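Local atomic coordinates of lectin 2 (Agrocybe aegerita, PDB entry 4TQJ), a protein that binds glycans that end in a non-reducing terminal N-acetylglucosamine, as a fungal lectin. Residues A[1-9]-A[169-178]; A[111-119]-A[131-140]. The protein carries 1 engineered substitution. All blocks are in the same frame, centred on the assembly; numbering follows the deposited sequence.

Contact 1: A[1-9]-A[169-178]; sequences TSNVITQDL and LDRHLRFLAD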
loop_
_atom_site.group_PDB
_atom_site.type_symbol
_atom_site.label_atom_id
_atom_site.label_comp_id
_atom_site.label_asym_id
_atom_site.label_seq_id
_atom_site.Cartn_x
_atom_site.Cartn_y
_atom_site.Cartn_z
ATOM N N THR A 1 16.717 -5.220 -11.950
ATOM C CA THR A 1 15.570 -5.993 -11.464
ATOM C C THR A 1 14.747 -6.538 -12.621
ATOM O O THR A 1 14.511 -5.846 -13.604
ATOM C CB THR A 1 14.617 -5.159 -10.560
ATOM O OG1 THR A 1 15.320 -4.674 -9.410
ATOM C CG2 THR A 1 13.414 -6.022 -10.092
ATOM N N SER A 2 14.326 -7.791 -12.486
ATOM C CA SER A 2 13.398 -8.430 -13.407
ATOM C C SER A 2 12.262 -9.024 -12.568
ATOM O O SER A 2 12.524 -9.655 -11.552
ATOM C CB SER A 2 14.104 -9.569 -14.163
ATOM O OG SER A 2 14.754 -9.126 -15.343
ATOM N N ASN A 3 11.007 -8.826 -12.956
ATOM C CA ASN A 3 9.941 -9.609 -12.324
ATOM C C ASN A 3 10.038 -11.067 -12.787
ATOM O O ASN A 3 10.175 -11.330 -13.973
ATOM C CB ASN A 3 8.565 -9.017 -12.616
ATOM C CG ASN A 3 8.019 -8.204 -11.443
ATOM O OD1 ASN A 3 8.620 -7.200 -11.035
ATOM N ND2 ASN A 3 6.871 -8.633 -10.900
ATOM N N VAL A 4 10.015 -12.008 -11.850
ATOM C CA VAL A 4 10.299 -13.408 -12.171
ATOM C C VAL A 4 9.381 -14.380 -11.417
ATOM O O VAL A 4 9.017 -14.156 -10.259
ATOM C CB VAL A 4 11.778 -13.763 -11.855
ATOM C CG1 VAL A 4 11.970 -15.274 -11.805
ATOM C CG2 VAL A 4 12.734 -13.122 -12.872
ATOM N N ILE A 5 9.022 -15.466 -12.086
ATOM C CA ILE A 5 8.146 -16.471 -11.507
ATOM C C ILE A 5 8.841 -17.819 -11.571
ATOM O O ILE A 5 9.190 -18.273 -12.658
ATOM C CB ILE A 5 6.831 -16.527 -12.286
ATOM C CG1 ILE A 5 6.062 -15.224 -12.062
ATOM C CG2 ILE A 5 5.994 -17.732 -11.873
ATOM C CD1 ILE A 5 4.839 -15.101 -12.909
ATOM N N THR A 6 9.066 -18.434 -10.412
ATOM C CA THR A 6 9.738 -19.736 -10.341
ATOM C C THR A 6 8.806 -20.760 -9.709
ATOM O O THR A 6 7.743 -20.406 -9.219
ATOM C CB THR A 6 11.088 -19.693 -9.535
ATOM O OG1 THR A 6 10.827 -19.550 -8.134
ATOM C CG2 THR A 6 11.989 -18.565 -10.007
ATOM N N GLN A 7 9.190 -22.032 -9.740
ATOM C CA GLN A 7 8.403 -23.073 -9.088
ATOM C C GLN A 7 8.349 -22.867 -7.575
ATOM O O GLN A 7 7.297 -23.015 -6.956
ATOM C CB GLN A 7 8.966 -24.460 -9.424
ATOM C CG GLN A 7 8.979 -24.732 -10.918
ATOM C CD GLN A 7 9.569 -26.066 -11.288
ATOM O OE1 GLN A 7 10.116 -26.216 -12.380
ATOM N NE2 GLN A 7 9.470 -27.044 -10.385
ATOM N N ASP A 8 9.486 -22.518 -6.981
ATOM C CA ASP A 8 9.547 -22.321 -5.535
ATOM C C ASP A 8 8.889 -21.001 -5.123
ATOM O O ASP A 8 8.283 -20.891 -4.060
ATOM C CB ASP A 8 11.002 -22.348 -5.060
ATOM C CG ASP A 8 11.601 -23.742 -5.099
ATOM O OD1 ASP A 8 10.826 -24.722 -5.111
ATOM O OD2 ASP A 8 12.844 -23.866 -5.121
ATOM N N LEU A 9 9.029 -19.997 -5.969
ATOM C CA LEU A 9 8.471 -18.675 -5.686
ATOM C C LEU A 9 7.609 -18.239 -6.855
ATOM O O LEU A 9 8.027 -17.436 -7.678
ATOM C CB LEU A 9 9.602 -17.674 -5.436
ATOM C CG LEU A 9 10.366 -17.910 -4.136
ATOM C CD1 LEU A 9 11.654 -17.079 -4.081
ATOM C CD2 LEU A 9 9.476 -17.603 -2.938
ATOM N N LEU A 169 9.135 -32.812 -13.012
ATOM C CA LEU A 169 9.447 -32.050 -11.822
ATOM C C LEU A 169 10.660 -32.580 -11.075
ATOM O O LEU A 169 11.317 -31.823 -10.370
ATOM C CB LEU A 169 8.231 -31.979 -10.909
ATOM C CG LEU A 169 7.140 -31.140 -11.561
ATOM C CD1 LEU A 169 5.788 -31.467 -10.958
ATOM C CD2 LEU A 169 7.483 -29.659 -11.434
ATOM N N ASP A 170 10.985 -33.864 -11.246
ATOM C CA ASP A 170 12.194 -34.399 -10.620
ATOM C C ASP A 170 13.479 -34.226 -11.446
ATOM O O ASP A 170 14.562 -34.601 -10.997
ATOM C CB ASP A 170 11.998 -35.862 -10.164
ATOM C CG ASP A 170 11.845 -36.843 -11.324
ATOM O OD1 ASP A 170 11.714 -36.418 -12.493
ATOM O OD2 ASP A 170 11.834 -38.062 -11.058
ATOM N N ARG A 171 13.369 -33.625 -12.629
ATOM C CA ARG A 171 14.510 -33.494 -13.518
ATOM C C ARG A 171 14.769 -32.077 -14.046
ATOM O O ARG A 171 15.916 -31.698 -14.272
ATOM C CB ARG A 171 14.358 -34.470 -14.694
ATOM C CG ARG A 171 14.432 -35.939 -14.278
ATOM C CD ARG A 171 14.224 -36.911 -15.442
ATOM N NE ARG A 171 15.170 -36.690 -16.528
ATOM C CZ ARG A 171 16.419 -37.155 -16.552
ATOM N NH1 ARG A 171 16.891 -37.863 -15.536
ATOM N NH2 ARG A 171 17.201 -36.893 -17.594
ATOM N N HIS A 172 13.701 -31.309 -14.212
ATOM C CA HIS A 172 13.723 -30.070 -14.993
ATOM C C HIS A 172 13.099 -28.902 -14.238
ATOM O O HIS A 172 12.382 -29.105 -13.258
ATOM C CB HIS A 172 12.971 -30.299 -16.309
ATOM C CG HIS A 172 13.365 -31.569 -17.001
ATOM N ND1 HIS A 172 12.450 -32.538 -17.358
ATOM C CD2 HIS A 172 14.580 -32.049 -17.355
ATOM C CE1 HIS A 172 13.084 -33.552 -17.922
ATOM N NE2 HIS A 172 14.378 -33.280 -17.932
ATOM N N LEU A 173 13.369 -27.688 -14.710
ATOM C CA LEU A 173 12.826 -26.473 -14.117
ATOM C C LEU A 173 12.150 -25.622 -15.178
ATOM O O LEU A 173 12.660 -25.478 -16.283
ATOM C CB LEU A 173 13.938 -25.650 -13.467
ATOM C CG LEU A 173 14.702 -26.363 -12.340
ATOM C CD1 LEU A 173 15.997 -25.627 -12.059
ATOM C CD2 LEU A 173 13.832 -26.464 -11.078
ATOM N N ARG A 174 11.004 -25.044 -14.839
ATOM C CA ARG A 174 10.312 -24.185 -15.781
ATOM C C ARG A 174 9.894 -22.897 -15.095
ATOM O O ARG A 174 9.103 -22.919 -14.164
ATOM C CB ARG A 174 9.111 -24.915 -16.398
ATOM C CG ARG A 174 9.520 -25.930 -17.493
ATOM C CD ARG A 174 8.429 -26.975 -17.730
ATOM N NE ARG A 174 8.289 -27.843 -16.563
ATOM C CZ ARG A 174 7.378 -28.804 -16.431
ATOM N NH1 ARG A 174 6.495 -29.041 -17.391
ATOM N NH2 ARG A 174 7.343 -29.522 -15.319
ATOM N N PHE A 175 10.447 -21.785 -15.571
ATOM C CA PHE A 175 10.239 -20.479 -14.954
ATOM C C PHE A 175 9.704 -19.496 -15.994
ATOM O O PHE A 175 9.719 -19.772 -17.187
ATOM C CB PHE A 175 11.559 -19.910 -14.409
ATOM C CG PHE A 175 12.261 -20.776 -13.389
ATOM C CD1 PHE A 175 13.634 -20.634 -13.196
ATOM C CD2 PHE A 175 11.570 -21.677 -12.597
ATOM C CE1 PHE A 175 14.309 -21.390 -12.255
ATOM C CE2 PHE A 175 12.241 -22.437 -11.648
ATOM C CZ PHE A 175 13.615 -22.287 -11.479
ATOM N N LEU A 176 9.260 -18.334 -15.537
ATOM C CA LEU A 176 8.858 -17.260 -16.431
ATOM C C LEU A 176 9.693 -16.046 -16.058
ATOM O O LEU A 176 9.812 -15.719 -14.894
ATOM C CB LEU A 176 7.376 -16.946 -16.274
ATOM C CG LEU A 176 6.366 -18.068 -16.540
ATOM C CD1 LEU A 176 4.957 -17.630 -16.093
ATOM C CD2 LEU A 176 6.393 -18.492 -18.006
ATOM N N ALA A 177 10.304 -15.409 -17.048
ATOM C CA ALA A 177 11.139 -14.244 -16.807
ATOM C C ALA A 177 11.350 -13.516 -18.116
ATOM O O ALA A 177 11.314 -14.121 -19.173
ATOM C CB ALA A 177 12.484 -14.666 -16.221
ATOM N N ASP A 178 11.584 -12.215 -18.047
ATOM C CA ASP A 178 11.934 -11.484 -19.250
ATOM C C ASP A 178 13.422 -11.635 -19.511
ATOM O O ASP A 178 14.241 -11.023 -18.820
ATOM C CB ASP A 178 11.579 -10.003 -19.118
ATOM C CG ASP A 178 11.785 -9.251 -20.414
ATOM O OD1 ASP A 178 12.049 -9.910 -21.439
ATOM O OD2 ASP A 178 11.686 -8.011 -20.408
HETATM O O HOH W 1 11.801 -10.969 -15.924
HETATM O O HOH W 2 9.784 -28.455 -14.092
HETATM O O HOH W 3 11.549 -29.117 -10.594
#
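Gln-7 reaches along the edge of segment 169-178, its side chain extended beyond CG. Past CB the contacts begin: CG lies 3.7 Å from Arg-174 O and passes the CE2 corner of the Phe-175 ring. At the tip the amide divides its work. OE1 accepts the backbone N of Arg-174 at 2.9 Å, with the donor in the carbonyl plane, and also accepts a hydrogen bond from a water that links it to His-172 O and Arg-174 NH2; Arg-174 NH1 bonds Phe-160 O. Gln-7 NE2 lies 3.4 Å from Leu-169 CD2. It donates to a second water, shared by Leu-169 O and His-172 O. Bonds at both ends of the amide fix its rotation, and the side chain prolongs the pairing where the backbone of 1-9 has turned off.

That turn is an ST motif: Thr-6 OG1, set between the backbone N and the carbonyl carbon (chi1 72°), can accept the N-H of Leu-9, while Thr-6 CB sits over one face of the Phe-175 ring, 3.9 Å from the centroid. Earlier in the chain Ile-5 and Leu-176 form an antiparallel hydrogen-bonded pair, N to O at 2.9 Å in both directions, and Val-4 CG2 touches Ala-177 CB. The short, weakly bonded strand 4-5 edges the sheet beside strand 173-177, with Ile-5 against Tyr-119 and Ala-121 of strand 117-121, and Val-4 and Phe-175 against Val-232 of strand 230-233.

Contact 2: A[111-119]-A[131-140]; sequences WRVEKHLRY and IIGFGEKGVL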
loop_
_atom_site.group_PDB
_atom_site.type_symbol
_atom_site.label_atom_id
_atom_site.label_comp_id
_atom_site.label_asym_id
_atom_site.label_seq_id
_atom_site.Cartn_x
_atom_site.Cartn_y
_atom_site.Cartn_z
ATOM N N TRP A 111 -5.403 -31.933 -13.873
ATOM C CA TRP A 111 -4.155 -31.317 -13.424
ATOM C C TRP A 111 -3.677 -31.955 -12.138
ATOM O O TRP A 111 -4.474 -32.219 -11.240
ATOM C CB TRP A 111 -4.339 -29.807 -13.256
ATOM C CG TRP A 111 -4.561 -29.126 -14.555
ATOM C CD1 TRP A 111 -5.713 -29.114 -15.281
ATOM C CD2 TRP A 111 -3.601 -28.367 -15.306
ATOM N NE1 TRP A 111 -5.537 -28.392 -16.440
ATOM C CE2 TRP A 111 -4.249 -27.922 -16.479
ATOM C CE3 TRP A 111 -2.260 -28.018 -15.099
ATOM C CZ2 TRP A 111 -3.601 -27.146 -17.444
ATOM C CZ3 TRP A 111 -1.617 -27.244 -16.056
ATOM C CH2 TRP A 111 -2.287 -26.822 -17.215
ATOM N N ARG A 112 -2.372 -32.201 -12.054
ATOM C CA ARG A 112 -1.755 -32.850 -10.899
ATOM C C ARG A 112 -0.541 -32.061 -10.396
ATOM O O ARG A 112 0.319 -31.662 -11.182
ATOM C CB ARG A 112 -1.291 -34.262 -11.269
ATOM C CG ARG A 112 -2.414 -35.240 -11.646
ATOM C CD ARG A 112 -3.248 -35.599 -10.422
ATOM N NE ARG A 112 -4.385 -36.453 -10.744
ATOM C CZ ARG A 112 -5.558 -36.009 -11.180
ATOM N NH1 ARG A 112 -5.756 -34.712 -11.362
ATOM N NH2 ARG A 112 -6.539 -36.867 -11.444
ATOM N N VAL A 113 -0.463 -31.860 -9.084
ATOM C CA VAL A 113 0.686 -31.193 -8.476
ATOM C C VAL A 113 1.987 -31.956 -8.771
ATOM O O VAL A 113 3.071 -31.358 -8.838
ATOM C CB VAL A 113 0.473 -31.035 -6.946
ATOM C CG1 VAL A 113 1.776 -30.717 -6.229
ATOM C CG2 VAL A 113 -0.582 -29.978 -6.672
ATOM N N GLU A 114 1.876 -33.271 -8.971
ATOM C CA GLU A 114 3.045 -34.122 -9.249
ATOM C C GLU A 114 3.564 -34.058 -10.696
ATOM O O GLU A 114 4.648 -34.568 -10.997
ATOM C CB GLU A 114 2.718 -35.584 -8.923
ATOM C CG GLU A 114 2.230 -35.822 -7.500
ATOM C CD GLU A 114 0.714 -35.673 -7.339
ATOM O OE1 GLU A 114 0.023 -35.231 -8.288
ATOM O OE2 GLU A 114 0.207 -36.009 -6.246
ATOM N N LYS A 115 2.785 -33.463 -11.593
ATOM C CA LYS A 115 3.112 -33.493 -13.019
ATOM C C LYS A 115 3.147 -32.098 -13.653
ATOM O O LYS A 115 3.893 -31.852 -14.598
ATOM C CB LYS A 115 2.096 -34.359 -13.775
ATOM C CG LYS A 115 1.883 -35.756 -13.177
ATOM C CD LYS A 115 0.832 -36.545 -13.963
ATOM C CE LYS A 115 1.321 -36.886 -15.364
ATOM N NZ LYS A 115 0.328 -37.689 -16.173
ATOM N N HIS A 116 2.329 -31.191 -13.128
ATOM C CA HIS A 116 2.104 -29.913 -13.777
ATOM C C HIS A 116 2.451 -28.707 -12.900
ATOM O O HIS A 116 2.557 -28.812 -11.675
ATOM C CB HIS A 116 0.646 -29.828 -14.229
ATOM C CG HIS A 116 0.152 -31.076 -14.889
ATOM N ND1 HIS A 116 -0.819 -31.879 -14.331
ATOM C CD2 HIS A 116 0.508 -31.668 -16.053
ATOM C CE1 HIS A 116 -1.046 -32.908 -15.126
ATOM N NE2 HIS A 116 -0.255 -32.802 -16.177
ATOM N N LEU A 117 2.625 -27.565 -13.559
ATOM C CA LEU A 117 2.816 -26.281 -12.892
ATOM C C LEU A 117 1.705 -25.343 -13.322
ATOM O O LEU A 117 1.375 -25.288 -14.498
ATOM C CB LEU A 117 4.152 -25.658 -13.304
ATOM C CG LEU A 117 5.382 -26.497 -12.958
ATOM C CD1 LEU A 117 6.603 -26.051 -13.764
ATOM C CD2 LEU A 117 5.633 -26.413 -11.462
ATOM N N ARG A 118 1.150 -24.595 -12.372
ATOM C CA ARG A 118 0.164 -23.567 -12.667
ATOM C C ARG A 118 0.605 -22.242 -12.064
ATOM O O ARG A 118 0.880 -22.164 -10.875
ATOM C CB ARG A 118 -1.220 -23.983 -12.145
ATOM C CG ARG A 118 -1.936 -24.966 -13.079
ATOM C CD ARG A 118 -3.017 -25.801 -12.372
ATOM N NE ARG A 118 -2.456 -26.767 -11.433
ATOM C CZ ARG A 118 -3.183 -27.575 -10.666
ATOM N NH1 ARG A 118 -4.503 -27.549 -10.743
ATOM N NH2 ARG A 118 -2.592 -28.422 -9.830
ATOM N N TYR A 119 0.674 -21.211 -12.901
ATOM C CA TYR A 119 1.131 -19.880 -12.500
ATOM C C TYR A 119 0.093 -18.838 -12.871
ATOM O O TYR A 119 -0.765 -19.077 -13.722
ATOM C CB TYR A 119 2.400 -19.501 -13.256
ATOM C CG TYR A 119 3.642 -20.323 -12.972
ATOM C CD1 TYR A 119 3.941 -20.773 -11.696
ATOM C CD2 TYR A 119 4.539 -20.612 -13.993
ATOM C CE1 TYR A 119 5.102 -21.519 -11.452
ATOM C CE2 TYR A 119 5.689 -21.340 -13.758
ATOM C CZ TYR A 119 5.966 -21.796 -12.496
ATOM O OH TYR A 119 7.129 -22.506 -12.272
ATOM N N ILE A 131 -3.959 -16.863 -16.720
ATOM C CA ILE A 131 -3.656 -18.159 -16.159
ATOM C C ILE A 131 -2.744 -18.872 -17.136
ATOM O O ILE A 131 -3.058 -18.993 -18.327
ATOM C CB ILE A 131 -4.916 -18.996 -15.957
ATOM C CG1 ILE A 131 -5.887 -18.280 -15.019
ATOM C CG2 ILE A 131 -4.548 -20.360 -15.414
ATOM C CD1 ILE A 131 -7.265 -18.907 -15.004
ATOM N N ILE A 132 -1.591 -19.306 -16.647
ATOM C CA ILE A 132 -0.675 -20.059 -17.486
ATOM C C ILE A 132 -0.298 -21.355 -16.799
ATOM O O ILE A 132 0.196 -21.361 -15.674
ATOM C CB ILE A 132 0.568 -19.216 -17.896
ATOM C CG1 ILE A 132 1.596 -20.064 -18.651
ATOM C CG2 ILE A 132 1.207 -18.544 -16.709
ATOM C CD1 ILE A 132 2.581 -19.189 -19.433
ATOM N N GLY A 133 -0.558 -22.466 -17.472
ATOM C CA GLY A 133 -0.286 -23.759 -16.880
ATOM C C GLY A 133 0.595 -24.605 -17.763
ATOM O O GLY A 133 0.397 -24.669 -18.970
ATOM N N PHE A 134 1.582 -25.245 -17.156
ATOM C CA PHE A 134 2.445 -26.172 -17.877
ATOM C C PHE A 134 1.838 -27.555 -17.717
ATOM O O PHE A 134 2.089 -28.242 -16.731
ATOM C CB PHE A 134 3.872 -26.118 -17.327
ATOM C CG PHE A 134 4.613 -24.843 -17.688
ATOM C CD1 PHE A 134 5.399 -24.781 -18.833
ATOM C CD2 PHE A 134 4.512 -23.707 -16.892
ATOM C CE1 PHE A 134 6.078 -23.604 -19.181
ATOM C CE2 PHE A 134 5.193 -22.525 -17.234
ATOM C CZ PHE A 134 5.972 -22.477 -18.369
ATOM N N GLY A 135 1.017 -27.940 -18.691
ATOM C CA GLY A 135 0.222 -29.149 -18.581
ATOM C C GLY A 135 0.764 -30.348 -19.340
ATOM O O GLY A 135 1.977 -30.517 -19.481
ATOM N N GLU A 136 -0.147 -31.183 -19.831
ATOM C CA GLU A 136 0.240 -32.427 -20.474
ATOM C C GLU A 136 0.783 -32.168 -21.870
ATOM O O GLU A 136 1.943 -32.484 -22.164
ATOM C CB GLU A 136 -0.945 -33.405 -20.490
ATOM C CG GLU A 136 -0.563 -34.857 -20.698
ATOM C CD GLU A 136 0.007 -35.534 -19.456
ATOM O OE1 GLU A 136 -0.005 -34.939 -18.351
ATOM O OE2 GLU A 136 0.479 -36.686 -19.594
ATOM N N LYS A 137 -0.033 -31.560 -22.723
ATOM C CA LYS A 137 0.335 -31.358 -24.119
ATOM C C LYS A 137 1.150 -30.085 -24.349
ATOM O O LYS A 137 1.543 -29.776 -25.469
ATOM C CB LYS A 137 -0.916 -31.338 -25.006
ATOM C CG LYS A 137 -1.765 -32.597 -24.962
ATOM C CD LYS A 137 -2.908 -32.474 -25.978
ATOM C CE LYS A 137 -4.086 -33.395 -25.656
ATOM N NZ LYS A 137 -3.737 -34.839 -25.741
ATOM N N GLY A 138 1.392 -29.328 -23.291
ATOM C CA GLY A 138 2.187 -28.130 -23.427
ATOM C C GLY A 138 1.733 -27.024 -22.512
ATOM O O GLY A 138 1.218 -27.282 -21.432
ATOM N N VAL A 139 1.951 -25.787 -22.943
ATOM C CA VAL A 139 1.608 -24.617 -22.147
ATOM C C VAL A 139 0.200 -24.180 -22.487
ATOM O O VAL A 139 -0.071 -23.785 -23.617
ATOM C CB VAL A 139 2.535 -23.442 -22.461
ATOM C CG1 VAL A 139 2.186 -22.226 -21.595
ATOM C CG2 VAL A 139 3.979 -23.855 -22.282
ATOM N N LEU A 140 -0.693 -24.271 -21.508
ATOM C CA LEU A 140 -2.070 -23.844 -21.677
ATOM C C LEU A 140 -2.217 -22.467 -21.073
ATOM O O LEU A 140 -1.762 -22.228 -19.951
ATOM C CB LEU A 140 -3.027 -24.795 -20.949
ATOM C CG LEU A 140 -3.413 -26.120 -21.598
ATOM C CD1 LEU A 140 -3.923 -25.885 -22.999
ATOM C CD2 LEU A 140 -2.246 -27.094 -21.599
HETATM O O HOH W 4 4.034 -30.524 -17.026
#
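Tyr-119 and Phe-134 meet ring to ring in the apolar centre, CE2 of Tyr-119 lying 3.7 Å from CE2 of Phe-134 with the planes 76° apart. Leu-117 CB packs on Phe-134 CB, and Ile-132 CG2 reaches Tyr-119 CB, all on one face of the hairpin; strand 173-177 lies against this face through Arg-174 and Leu-176. Across the sheet, the six-membered ring of Trp-111 crosses the glycine backbone, CH2 coming 3.7 Å from Gly-133 CA and CZ3 meeting Gly-135 CA. The indole rests there on bare backbone, since neither glycine has a side chain to hold it off.

Strands 117-121 and 130-134 form the first hairpin of a four-stranded antiparallel sheet, one blade of the beta-propeller. Leu-117 pairs with Phe-134 and Tyr-119 with Ile-132, each through two backbone bonds; Arg-118 and Gly-133 form the non-hydrogen-bonded pair between them.

Toward the polar edge, His-116 is held at both ring nitrogens. ND1 accepts the backbone N of Arg-112. His-116 NE2 donates to Glu-136 OE1 at 3.1 Å, almost straight at 172° and within the ring plane. The carboxylate is turned 71° from the imidazole; its chain, bent at chi2, brings OE1 to the ring edge. Lys-115 lays CB over one ring face and carries NZ to within 3.5 Å of Glu-136 OE1, a salt bridge that probably offsets part of the carboxylate's charge. Lys-115 also makes a cation-pi contact with Tyr-162.

How the contacts relate
The centres of contacts 1 and 2 lie about 13 Å apart, in two different sheets of the propeller. Contact 2 is local, a hairpin nested in the long loop that contact 1 closes: segment 1-9 comes first, then 111-119, 131-140 and 169-178. Contact 1 brings the N-terminus onto the next sheet along the chain as an added edge strand, beside the sheet of contact 2. They meet directly where Tyr-119 OH lies 2.8 Å from Arg-174 O, a probable hydrogen bond, and packs against Gln-7 CG; Leu-169 CD1 also touches Val-113 O and Glu-114 O. The N-terminal segment thus touches both blades at this junction and probably helps join them.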